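Local coordinates for protein Hen1 (Anabaena variabilis, PDB 3JWH) that probably methylates the 2'-hydroxyl of the 3'-terminal nucleotide of RNA, using S-adenosylmethionine as the methyl donor, at residues 14-19 with 191-196; 19-24 with 202-207; 68-73 with 84-89; 126-131 with 182-187. All coordinates share one frame; numbering follows the deposited sequence.

Contact 1. Residues 14-19 with 191-196; sequences NQQRMN and IGEADP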
# COMPACT_ATOMS: atom_id res chain seq x y z
N ASN A 14 8.48 -10.03 -4.99
CA ASN A 14 7.19 -9.36 -5.19
C ASN A 14 6.06 -10.20 -4.63
O ASN A 14 5.15 -9.67 -4.00
CB ASN A 14 6.94 -9.13 -6.68
CG ASN A 14 8.00 -8.28 -7.32
OD1 ASN A 14 8.40 -7.25 -6.77
ND2 ASN A 14 8.47 -8.70 -8.49
N GLN A 15 6.13 -11.50 -4.88
CA GLN A 15 5.11 -12.40 -4.38
C GLN A 15 5.17 -12.41 -2.87
O GLN A 15 4.17 -12.64 -2.19
CB GLN A 15 5.32 -13.81 -4.93
CG GLN A 15 4.28 -14.82 -4.45
CD GLN A 15 2.87 -14.44 -4.85
OE1 GLN A 15 2.58 -14.21 -6.03
NE2 GLN A 15 1.98 -14.36 -3.87
N GLN A 16 6.36 -12.18 -2.32
CA GLN A 16 6.49 -12.15 -0.88
C GLN A 16 5.82 -10.91 -0.33
O GLN A 16 5.20 -10.94 0.73
CB GLN A 16 7.96 -12.15 -0.46
CG GLN A 16 8.54 -13.53 -0.29
CD GLN A 16 9.89 -13.49 0.39
OE1 GLN A 16 10.47 -14.54 0.68
NE2 GLN A 16 10.39 -12.29 0.65
N ARG A 17 5.97 -9.81 -1.06
CA ARG A 17 5.37 -8.56 -0.64
C ARG A 17 3.86 -8.68 -0.67
O ARG A 17 3.19 -8.41 0.33
CB ARG A 17 5.83 -7.41 -1.55
CG ARG A 17 5.59 -6.04 -0.93
CD ARG A 17 6.11 -4.91 -1.80
NE ARG A 17 7.53 -5.04 -2.09
CZ ARG A 17 8.02 -5.57 -3.21
NH1 ARG A 17 7.19 -6.03 -4.14
NH2 ARG A 17 9.33 -5.66 -3.38
N MET A 18 3.32 -9.13 -1.80
CA MET A 18 1.88 -9.29 -1.91
C MET A 18 1.30 -10.17 -0.82
O MET A 18 0.28 -9.82 -0.20
CB MET A 18 1.51 -9.82 -3.28
CG MET A 18 0.57 -8.89 -4.04
SD MET A 18 1.36 -7.35 -4.52
CE MET A 18 2.04 -7.84 -6.09
N ASN A 19 1.92 -11.32 -0.57
CA ASN A 19 1.44 -12.23 0.48
C ASN A 19 1.46 -11.52 1.82
O ASN A 19 0.56 -11.67 2.65
CB ASN A 19 2.33 -13.47 0.56
CG ASN A 19 2.05 -14.48 -0.54
OD1 ASN A 19 0.99 -15.11 -0.56
ND2 ASN A 19 3.00 -14.64 -1.45
N ILE A 191 9.13 -8.14 5.43
CA ILE A 191 8.59 -9.27 4.69
C ILE A 191 9.66 -10.14 4.04
O ILE A 191 9.44 -11.33 3.80
CB ILE A 191 7.56 -8.80 3.63
CG1 ILE A 191 8.25 -8.01 2.51
CG2 ILE A 191 6.51 -7.92 4.29
CD1 ILE A 191 8.89 -8.89 1.44
N GLY A 192 10.83 -9.55 3.76
CA GLY A 192 11.90 -10.32 3.15
C GLY A 192 12.52 -11.37 4.06
O GLY A 192 11.82 -12.20 4.64
N GLU A 193 13.84 -11.35 4.18
CA GLU A 193 14.55 -12.31 5.03
C GLU A 193 15.71 -11.66 5.77
O GLU A 193 16.62 -11.09 5.16
CB GLU A 193 15.07 -13.47 4.18
CG GLU A 193 13.96 -14.38 3.68
CD GLU A 193 14.43 -15.35 2.62
OE1 GLU A 193 15.40 -16.10 2.87
OE2 GLU A 193 13.82 -15.35 1.52
N ALA A 194 15.67 -11.75 7.10
CA ALA A 194 16.70 -11.17 7.95
C ALA A 194 18.10 -11.44 7.41
O ALA A 194 18.40 -12.54 6.96
CB ALA A 194 16.58 -11.72 9.37
N ASP A 195 18.96 -10.42 7.46
CA ASP A 195 20.32 -10.55 6.96
C ASP A 195 21.17 -11.57 7.74
O ASP A 195 21.86 -12.38 7.13
CB ASP A 195 21.02 -9.19 6.97
CG ASP A 195 22.36 -9.22 6.28
OD1 ASP A 195 23.14 -8.26 6.43
OD2 ASP A 195 22.64 -10.21 5.57
N PRO A 196 21.12 -11.56 9.09
CA PRO A 196 20.36 -10.69 10.00
C PRO A 196 21.19 -9.53 10.55
O PRO A 196 21.38 -9.40 11.76
CB PRO A 196 19.93 -11.65 11.09
CG PRO A 196 21.17 -12.46 11.27
CD PRO A 196 21.63 -12.72 9.84
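The carboxamide of Gln16 and the carboxylate of Glu193 are the two flat groups that meet here, with planes 53° apart and side chains crossing at about a right angle. They face each other through oxygens, Gln16 OE1 lying 3.5 Å from Glu193 OE2, with no hydrogen bond between them. The amide nitrogen, Gln16 NE2, sits 3.4 Å from Ile191 O, but at an angle too poor for a bond, and 3.5 Å from Gly192 CA. The guanidinium of Arg17 has Asn14 at its edge: NH1 donates to OD1, in plane and almost perfectly straight (179°). Ile191 holds CG1 between its backbone N and carbonyl carbon (chi1 68°), on the helix side, and CD1 packs 3.9 Å from Gln16 CB and 4.0 Å from Arg17 N. An alanine in place of Gln16 would keep that CB contact but would probably leave Gly192 CA less covered and a gap beside Glu193. Long and flexible, glutamine suits this solvent-facing border. Arg17 also forms a salt bridge to Glu110 of the S-adenosylhomocysteine pocket. The contact thus lays the loop between strands 184-188 and 202-209 against helix 13-27; Ile191 touches strand 202-209 at Thr202 and Met204, while Met18 packs on helix 42-49.

Contact 2. Residues 19-24 with 202-207; sequences NGVVAA and TQMAVF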
# COMPACT_ATOMS: atom_id res chain seq x y z
N ASN A 19 1.92 -11.32 -0.57
CA ASN A 19 1.44 -12.23 0.48
C ASN A 19 1.46 -11.52 1.82
O ASN A 19 0.56 -11.67 2.65
CB ASN A 19 2.33 -13.47 0.56
CG ASN A 19 2.05 -14.48 -0.54
OD1 ASN A 19 0.99 -15.11 -0.56
ND2 ASN A 19 3.00 -14.64 -1.45
N GLY A 20 2.51 -10.74 2.04
CA GLY A 20 2.63 -10.01 3.28
C GLY A 20 1.53 -8.98 3.46
O GLY A 20 1.04 -8.79 4.56
N VAL A 21 1.15 -8.32 2.37
CA VAL A 21 0.11 -7.30 2.42
C VAL A 21 -1.26 -7.95 2.60
O VAL A 21 -2.05 -7.54 3.46
CB VAL A 21 0.10 -6.43 1.14
CG1 VAL A 21 -1.05 -5.45 1.18
CG2 VAL A 21 1.41 -5.70 0.99
N VAL A 22 -1.55 -8.98 1.81
CA VAL A 22 -2.83 -9.67 1.91
C VAL A 22 -3.01 -10.22 3.31
O VAL A 22 -4.11 -10.17 3.88
CB VAL A 22 -2.92 -10.82 0.90
CG1 VAL A 22 -4.22 -11.58 1.10
CG2 VAL A 22 -2.84 -10.27 -0.50
N ALA A 23 -1.93 -10.77 3.86
CA ALA A 23 -1.95 -11.34 5.20
C ALA A 23 -2.29 -10.27 6.24
O ALA A 23 -3.08 -10.49 7.15
CB ALA A 23 -0.60 -11.98 5.52
N ALA A 24 -1.68 -9.10 6.12
CA ALA A 24 -1.97 -8.03 7.07
C ALA A 24 -3.42 -7.56 6.96
O ALA A 24 -4.07 -7.30 7.97
CB ALA A 24 -1.00 -6.87 6.87
N THR A 202 12.52 -5.85 2.22
CA THR A 202 11.32 -5.02 2.17
C THR A 202 10.78 -4.68 3.56
O THR A 202 10.50 -5.57 4.37
CB THR A 202 10.18 -5.73 1.38
OG1 THR A 202 10.59 -5.97 0.03
CG2 THR A 202 8.91 -4.86 1.36
N GLN A 203 10.65 -3.39 3.83
CA GLN A 203 10.11 -2.92 5.11
C GLN A 203 8.60 -2.69 4.93
O GLN A 203 8.16 -2.19 3.90
CB GLN A 203 10.74 -1.60 5.52
CG GLN A 203 12.19 -1.43 5.14
CD GLN A 203 12.76 -0.15 5.67
OE1 GLN A 203 12.70 0.11 6.87
NE2 GLN A 203 13.31 0.67 4.80
N MET A 204 7.82 -3.05 5.94
CA MET A 204 6.38 -2.86 5.89
C MET A 204 5.92 -2.19 7.18
O MET A 204 6.47 -2.43 8.25
CB MET A 204 5.65 -4.19 5.69
CG MET A 204 4.12 -4.09 5.70
SD MET A 204 3.22 -5.52 5.03
CE MET A 204 2.86 -6.36 6.49
N ALA A 205 4.93 -1.31 7.07
CA ALA A 205 4.40 -0.65 8.25
C ALA A 205 2.90 -0.83 8.25
O ALA A 205 2.23 -0.56 7.25
CB ALA A 205 4.76 0.81 8.24
N VAL A 206 2.37 -1.34 9.35
CA VAL A 206 0.94 -1.53 9.48
C VAL A 206 0.48 -0.52 10.54
O VAL A 206 0.77 -0.68 11.72
CB VAL A 206 0.59 -2.97 9.93
CG1 VAL A 206 -0.91 -3.10 10.11
CG2 VAL A 206 1.06 -3.98 8.88
N PHE A 207 -0.22 0.53 10.09
CA PHE A 207 -0.74 1.55 10.99
C PHE A 207 -2.17 1.19 11.36
O PHE A 207 -2.98 0.87 10.49
CB PHE A 207 -0.77 2.92 10.31
CG PHE A 207 0.58 3.48 10.00
CD1 PHE A 207 1.23 4.29 10.92
CD2 PHE A 207 1.15 3.28 8.76
CE1 PHE A 207 2.42 4.88 10.60
CE2 PHE A 207 2.34 3.87 8.43
CZ PHE A 207 2.98 4.68 9.34
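Helix 19-24 and strand 202-207 run nearly parallel, 13° between their directions and 10.5 Å between axes at closest approach, with Ala24 nearest Val206 and Val21 nearest Met204 by CA. Met204 spans most of that separation. Its CG stands anti to the backbone N (chi1 177°), and the chain stays extended to SD before bending at chi3, which brings the terminal methyl against Gly20 and Ala24. That methyl, CE, rests 3.6 Å from Gly20 O and 3.9 Å from Ala24 CB. The sulfur, Met204 SD, lies 4.0 Å from Gly20 O and 4.4 Å from Val21 CG2. Two residues further along the strand, Val206 offers one branch, CG2, to Ala24 CB at 4.1 Å. Residue types match the space: Gly20 brings bare backbone up to the thioether, Ala24 is small enough to admit two partners, and a long, unbranched methionine reaches where the beta-branched Val206 could not. Gly20 O is already engaged, accepting the helical bond from Ala24 N, so a methyl beside it costs no polar group its partner. No hydrogen bond crosses the contact; apolar packing joins this helix to a strand of the Rossmann-like methyltransferase sheet, and its fit probably rests on shape rather than on directed bonds.

Contact 3. Residues 68-73 with 84-89; sequences IAQERL and ERLQLI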
# COMPACT_ATOMS: atom_id res chain seq x y z
N ILE A 68 -3.33 -0.53 -18.39
CA ILE A 68 -2.69 -1.82 -18.30
C ILE A 68 -3.34 -2.63 -17.17
O ILE A 68 -3.64 -3.81 -17.34
CB ILE A 68 -1.17 -1.65 -18.07
CG1 ILE A 68 -0.56 -1.03 -19.34
CG2 ILE A 68 -0.53 -2.99 -17.76
CD1 ILE A 68 0.89 -0.67 -19.22
N ALA A 69 -3.58 -1.99 -16.02
CA ALA A 69 -4.21 -2.68 -14.89
C ALA A 69 -5.53 -3.32 -15.33
O ALA A 69 -5.79 -4.50 -15.06
CB ALA A 69 -4.46 -1.71 -13.76
N GLN A 70 -6.37 -2.53 -15.99
CA GLN A 70 -7.67 -3.00 -16.47
C GLN A 70 -7.46 -4.18 -17.42
O GLN A 70 -8.22 -5.14 -17.41
CB GLN A 70 -8.39 -1.85 -17.18
CG GLN A 70 -9.85 -2.11 -17.54
CD GLN A 70 -10.65 -2.57 -16.34
OE1 GLN A 70 -10.60 -3.74 -15.96
NE2 GLN A 70 -11.39 -1.65 -15.72
N GLU A 71 -6.41 -4.10 -18.22
CA GLU A 71 -6.08 -5.13 -19.18
C GLU A 71 -5.82 -6.49 -18.54
O GLU A 71 -6.47 -7.47 -18.89
CB GLU A 71 -4.88 -4.69 -20.01
CG GLU A 71 -4.57 -5.56 -21.20
CD GLU A 71 -3.57 -4.90 -22.14
OE1 GLU A 71 -2.50 -4.46 -21.65
OE2 GLU A 71 -3.85 -4.81 -23.35
N ARG A 72 -4.87 -6.57 -17.62
CA ARG A 72 -4.60 -7.85 -17.00
C ARG A 72 -5.71 -8.29 -16.04
O ARG A 72 -5.96 -9.49 -15.88
CB ARG A 72 -3.23 -7.86 -16.31
CG ARG A 72 -2.83 -6.60 -15.60
CD ARG A 72 -1.32 -6.62 -15.33
NE ARG A 72 -0.92 -7.68 -14.41
CZ ARG A 72 -1.17 -7.69 -13.10
NH1 ARG A 72 -1.82 -6.68 -12.54
NH2 ARG A 72 -0.75 -8.70 -12.35
N LEU A 73 -6.39 -7.33 -15.43
CA LEU A 73 -7.47 -7.68 -14.52
C LEU A 73 -8.54 -8.38 -15.33
O LEU A 73 -9.31 -9.17 -14.79
CB LEU A 73 -8.05 -6.44 -13.84
CG LEU A 73 -7.29 -5.90 -12.61
CD1 LEU A 73 -7.86 -4.56 -12.16
CD2 LEU A 73 -7.37 -6.90 -11.49
N GLU A 84 -18.24 -6.46 -9.91
CA GLU A 84 -18.74 -5.19 -9.39
C GLU A 84 -17.98 -4.65 -8.16
O GLU A 84 -18.23 -3.54 -7.70
CB GLU A 84 -20.22 -5.32 -9.01
CG GLU A 84 -21.18 -5.34 -10.20
CD GLU A 84 -21.06 -4.09 -11.08
OE1 GLU A 84 -21.18 -2.96 -10.55
OE2 GLU A 84 -20.85 -4.25 -12.30
N ARG A 85 -17.05 -5.45 -7.65
CA ARG A 85 -16.25 -5.06 -6.49
C ARG A 85 -15.10 -4.13 -6.88
O ARG A 85 -14.61 -3.34 -6.07
CB ARG A 85 -15.70 -6.32 -5.81
CG ARG A 85 -16.76 -7.16 -5.11
CD ARG A 85 -16.41 -8.65 -5.05
NE ARG A 85 -15.18 -8.95 -4.33
CZ ARG A 85 -14.10 -9.52 -4.88
NH1 ARG A 85 -14.11 -9.85 -6.16
NH2 ARG A 85 -13.03 -9.78 -4.14
N LEU A 86 -14.68 -4.22 -8.14
CA LEU A 86 -13.58 -3.43 -8.67
C LEU A 86 -13.91 -2.02 -9.15
O LEU A 86 -14.98 -1.76 -9.68
CB LEU A 86 -12.93 -4.18 -9.83
CG LEU A 86 -11.82 -3.39 -10.53
CD1 LEU A 86 -10.63 -3.25 -9.59
CD2 LEU A 86 -11.43 -4.10 -11.82
N GLN A 87 -12.96 -1.11 -8.97
CA GLN A 87 -13.12 0.27 -9.39
C GLN A 87 -11.73 0.84 -9.62
O GLN A 87 -10.84 0.69 -8.78
CB GLN A 87 -13.85 1.06 -8.29
CG GLN A 87 -14.53 2.33 -8.73
CD GLN A 87 -15.00 3.17 -7.55
OE1 GLN A 87 -15.57 2.65 -6.58
NE2 GLN A 87 -14.78 4.47 -7.63
N LEU A 88 -11.54 1.48 -10.77
CA LEU A 88 -10.27 2.10 -11.15
C LEU A 88 -10.46 3.62 -11.25
O LEU A 88 -11.38 4.09 -11.92
CB LEU A 88 -9.81 1.54 -12.50
CG LEU A 88 -8.64 0.55 -12.50
CD1 LEU A 88 -8.75 -0.42 -11.36
CD2 LEU A 88 -8.62 -0.16 -13.81
N ILE A 89 -9.59 4.37 -10.60
CA ILE A 89 -9.70 5.82 -10.58
C ILE A 89 -8.39 6.54 -10.91
O ILE A 89 -7.34 6.22 -10.33
CB ILE A 89 -10.14 6.31 -9.19
CG1 ILE A 89 -11.54 5.81 -8.87
CG2 ILE A 89 -10.06 7.82 -9.12
CD1 ILE A 89 -11.92 6.01 -7.41
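Leu88, Leu86 and Leu73 bury the most surface where helix 68-73 packs over strand 86-89, the two running almost antiparallel at 160°, with their axes 10.2 Å apart at closest approach. Leu73 and Leu86 reach toward each other tip to tip, and their methyls Leu73 CD1 and Leu86 CD2 meet at 3.6 Å. On Leu86 the CG carbon is anti to the backbone N (chi1 176°), which places it on the way to the helix. Leu86 CD1 lies 4.0 Å from the same methyl, Leu73 CD1, which therefore touches both branches of its partner. Leu88 divides its own branches: CD1 comes within 4.3 Å of Leu73 CD1, while CD2 turns to Gln70 and, more distantly, Ala69 CB. Gln70 bends at chi2, which brings its CD to 4.0 Å from Leu88 CD2, and the same methyl packs 3.8 Å from Gln70 CB and 3.7 Å from Gln70 NE2. Glutamine suits this partly exposed margin because CB and the amide both pack on the leucine. Ala69, small, lets the helix settle near the strand. Strand 55-60, helix 63-73 and strand 86-90 make a beta-alpha-beta crossover, and the contact packs its helix onto the outermost strand. Helix 42-49 adjoins this packing, with Leu44 touching Leu88 and Lys45 touching Leu73, while backbone bonds tie strand 86-90 to strand 55-60.

Contact 4. Residues 126-131 with 182-187; sequences VLFEFA and FAYNVQ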
# COMPACT_ATOMS: atom_id res chain seq x y z
N VAL A 126 -3.63 13.77 3.25
CA VAL A 126 -4.68 13.14 2.48
C VAL A 126 -4.99 11.75 3.05
O VAL A 126 -6.15 11.38 3.23
CB VAL A 126 -4.26 12.98 1.01
CG1 VAL A 126 -5.33 12.21 0.24
CG2 VAL A 126 -4.02 14.34 0.39
N LEU A 127 -3.94 11.00 3.35
CA LEU A 127 -4.09 9.65 3.86
C LEU A 127 -4.41 9.49 5.35
O LEU A 127 -5.37 8.80 5.72
CB LEU A 127 -2.83 8.85 3.51
CG LEU A 127 -2.62 7.47 4.13
CD1 LEU A 127 -3.65 6.47 3.61
CD2 LEU A 127 -1.21 7.00 3.78
N PHE A 128 -3.61 10.11 6.21
CA PHE A 128 -3.82 9.95 7.64
C PHE A 128 -4.76 10.94 8.32
O PHE A 128 -5.07 10.78 9.50
CB PHE A 128 -2.47 9.95 8.35
CG PHE A 128 -1.58 8.79 7.96
CD1 PHE A 128 -1.88 7.50 8.37
CD2 PHE A 128 -0.44 9.00 7.19
CE1 PHE A 128 -1.06 6.42 8.02
CE2 PHE A 128 0.38 7.94 6.83
CZ PHE A 128 0.07 6.65 7.25
N GLU A 129 -5.23 11.94 7.58
CA GLU A 129 -6.12 12.96 8.13
C GLU A 129 -7.45 12.97 7.38
O GLU A 129 -8.51 12.76 7.98
CB GLU A 129 -5.44 14.33 8.03
CG GLU A 129 -6.04 15.46 8.86
CD GLU A 129 -5.22 16.74 8.75
OE1 GLU A 129 -4.12 16.79 9.33
OE2 GLU A 129 -5.67 17.68 8.05
N PHE A 130 -7.38 13.20 6.07
CA PHE A 130 -8.57 13.23 5.23
C PHE A 130 -9.30 11.88 5.17
O PHE A 130 -10.40 11.73 5.72
CB PHE A 130 -8.18 13.69 3.82
CG PHE A 130 -9.35 13.91 2.91
CD1 PHE A 130 -10.26 14.94 3.17
CD2 PHE A 130 -9.56 13.08 1.81
CE1 PHE A 130 -11.37 15.14 2.34
CE2 PHE A 130 -10.67 13.28 0.98
CZ PHE A 130 -11.57 14.31 1.24
N ALA A 131 -8.72 10.89 4.49
CA ALA A 131 -9.36 9.58 4.37
C ALA A 131 -9.48 8.94 5.75
O ALA A 131 -10.56 8.53 6.18
CB ALA A 131 -8.55 8.68 3.44
N PHE A 182 -0.62 12.05 13.69
CA PHE A 182 -1.92 11.48 13.39
C PHE A 182 -2.39 10.43 14.41
O PHE A 182 -1.58 9.85 15.13
CB PHE A 182 -1.87 10.91 11.98
CG PHE A 182 -1.42 11.91 10.96
CD1 PHE A 182 -2.29 12.90 10.51
CD2 PHE A 182 -0.11 11.91 10.49
CE1 PHE A 182 -1.87 13.87 9.62
CE2 PHE A 182 0.33 12.87 9.59
CZ PHE A 182 -0.55 13.85 9.15
N ALA A 183 -3.70 10.20 14.47
CA ALA A 183 -4.27 9.25 15.43
C ALA A 183 -4.03 7.78 15.07
O ALA A 183 -4.97 7.00 14.92
CB ALA A 183 -5.79 9.52 15.59
N TYR A 184 -2.76 7.40 14.95
CA TYR A 184 -2.42 6.02 14.61
C TYR A 184 -1.27 5.49 15.45
O TYR A 184 -0.49 6.25 16.02
CB TYR A 184 -1.98 5.90 13.14
CG TYR A 184 -3.07 6.06 12.14
CD1 TYR A 184 -3.54 7.33 11.78
CD2 TYR A 184 -3.69 4.95 11.57
CE1 TYR A 184 -4.59 7.48 10.89
CE2 TYR A 184 -4.74 5.10 10.68
CZ TYR A 184 -5.19 6.36 10.34
OH TYR A 184 -6.24 6.51 9.44
N ASN A 185 -1.19 4.17 15.51
CA ASN A 185 -0.10 3.49 16.19
C ASN A 185 0.45 2.59 15.07
O ASN A 185 -0.28 2.18 14.16
CB ASN A 185 -0.63 2.70 17.38
CG ASN A 185 -1.09 3.61 18.51
OD1 ASN A 185 -2.11 3.36 19.14
ND2 ASN A 185 -0.34 4.67 18.78
N VAL A 186 1.75 2.32 15.11
CA VAL A 186 2.37 1.55 14.05
C VAL A 186 3.09 0.29 14.53
O VAL A 186 3.60 0.23 15.65
CB VAL A 186 3.37 2.45 13.30
CG1 VAL A 186 4.59 2.73 14.18
CG2 VAL A 186 3.77 1.83 11.98
N GLN A 187 3.12 -0.72 13.67
CA GLN A 187 3.80 -1.98 13.95
C GLN A 187 4.65 -2.27 12.72
O GLN A 187 4.19 -2.13 11.58
CB GLN A 187 2.81 -3.12 14.16
CG GLN A 187 2.28 -3.25 15.58
CD GLN A 187 3.39 -3.50 16.58
OE1 GLN A 187 4.18 -4.43 16.43
NE2 GLN A 187 3.45 -2.66 17.62
O HOH W 1 -5.15 11.08 12.06
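Phe128, Phe182 and Tyr184 form an aromatic cluster that packs the end of helix 117-131 on the strand 184-188 margin of the sheet, with Phe207 beside Phe128. Phe128 carries CG anti to its carbonyl carbon (chi1 -63°), where the ring can turn its edge to the face of Tyr184: centroids 5.2 Å apart, planes at 74°, Phe128 CD1 lying 3.7 Å from Tyr184 CE1. Its ring meets that of Phe182 only obliquely. The second kind of interaction is CH-pi: Phe128 CB stands over the face of the Phe182 ring, 3.7 Å from its centroid. An alanine in place of Phe182 would probably leave Phe128 CB without that aromatic cover and open a gap beside Glu129. The polar link is a water that donates to Phe128 O (2.6 Å) and accepts from Ala183 N (2.9 Å), bridging helix to turn at the edge of the Phe182 ring. The hydroxyl of Tyr184 has its hydrogen-bond partner in Pro133 O, outside the contact. Lastly, Glu129 OE1 approaches the edge of Phe182, 3.7 Å from CE1. Such a placement sets a carboxylate against the slightly positive rim of a ring and is likely to be mildly favourable, while the buried core relies on aromatic faces and edges and the water serves backbone atoms.

In the fold
Contacts 1 and 2 are consecutive on helix 13-27, sharing Asn19, with centres 9 Å apart; they also touch where Ile191 N probably bonds to Thr202 O. Contact 4 lies 16 Å from contact 2 between centres and joins it through neighbouring strands 184-188 and 202-209, where Val206 N probably bonds to Gln187 O and Phe207 packs against Tyr184 and Phe128. Contact 3 stands apart at the other margin of the same sheet, about 22 Å from contact 2 and 26 Å from contacts 1 and 4, all between centres. Bound S-adenosylhomocysteine is nearest contact 1, about 6 Å from the Arg17 side chain, against about 9 Å from Val21 and Ala69 and about 11 Å from Leu127.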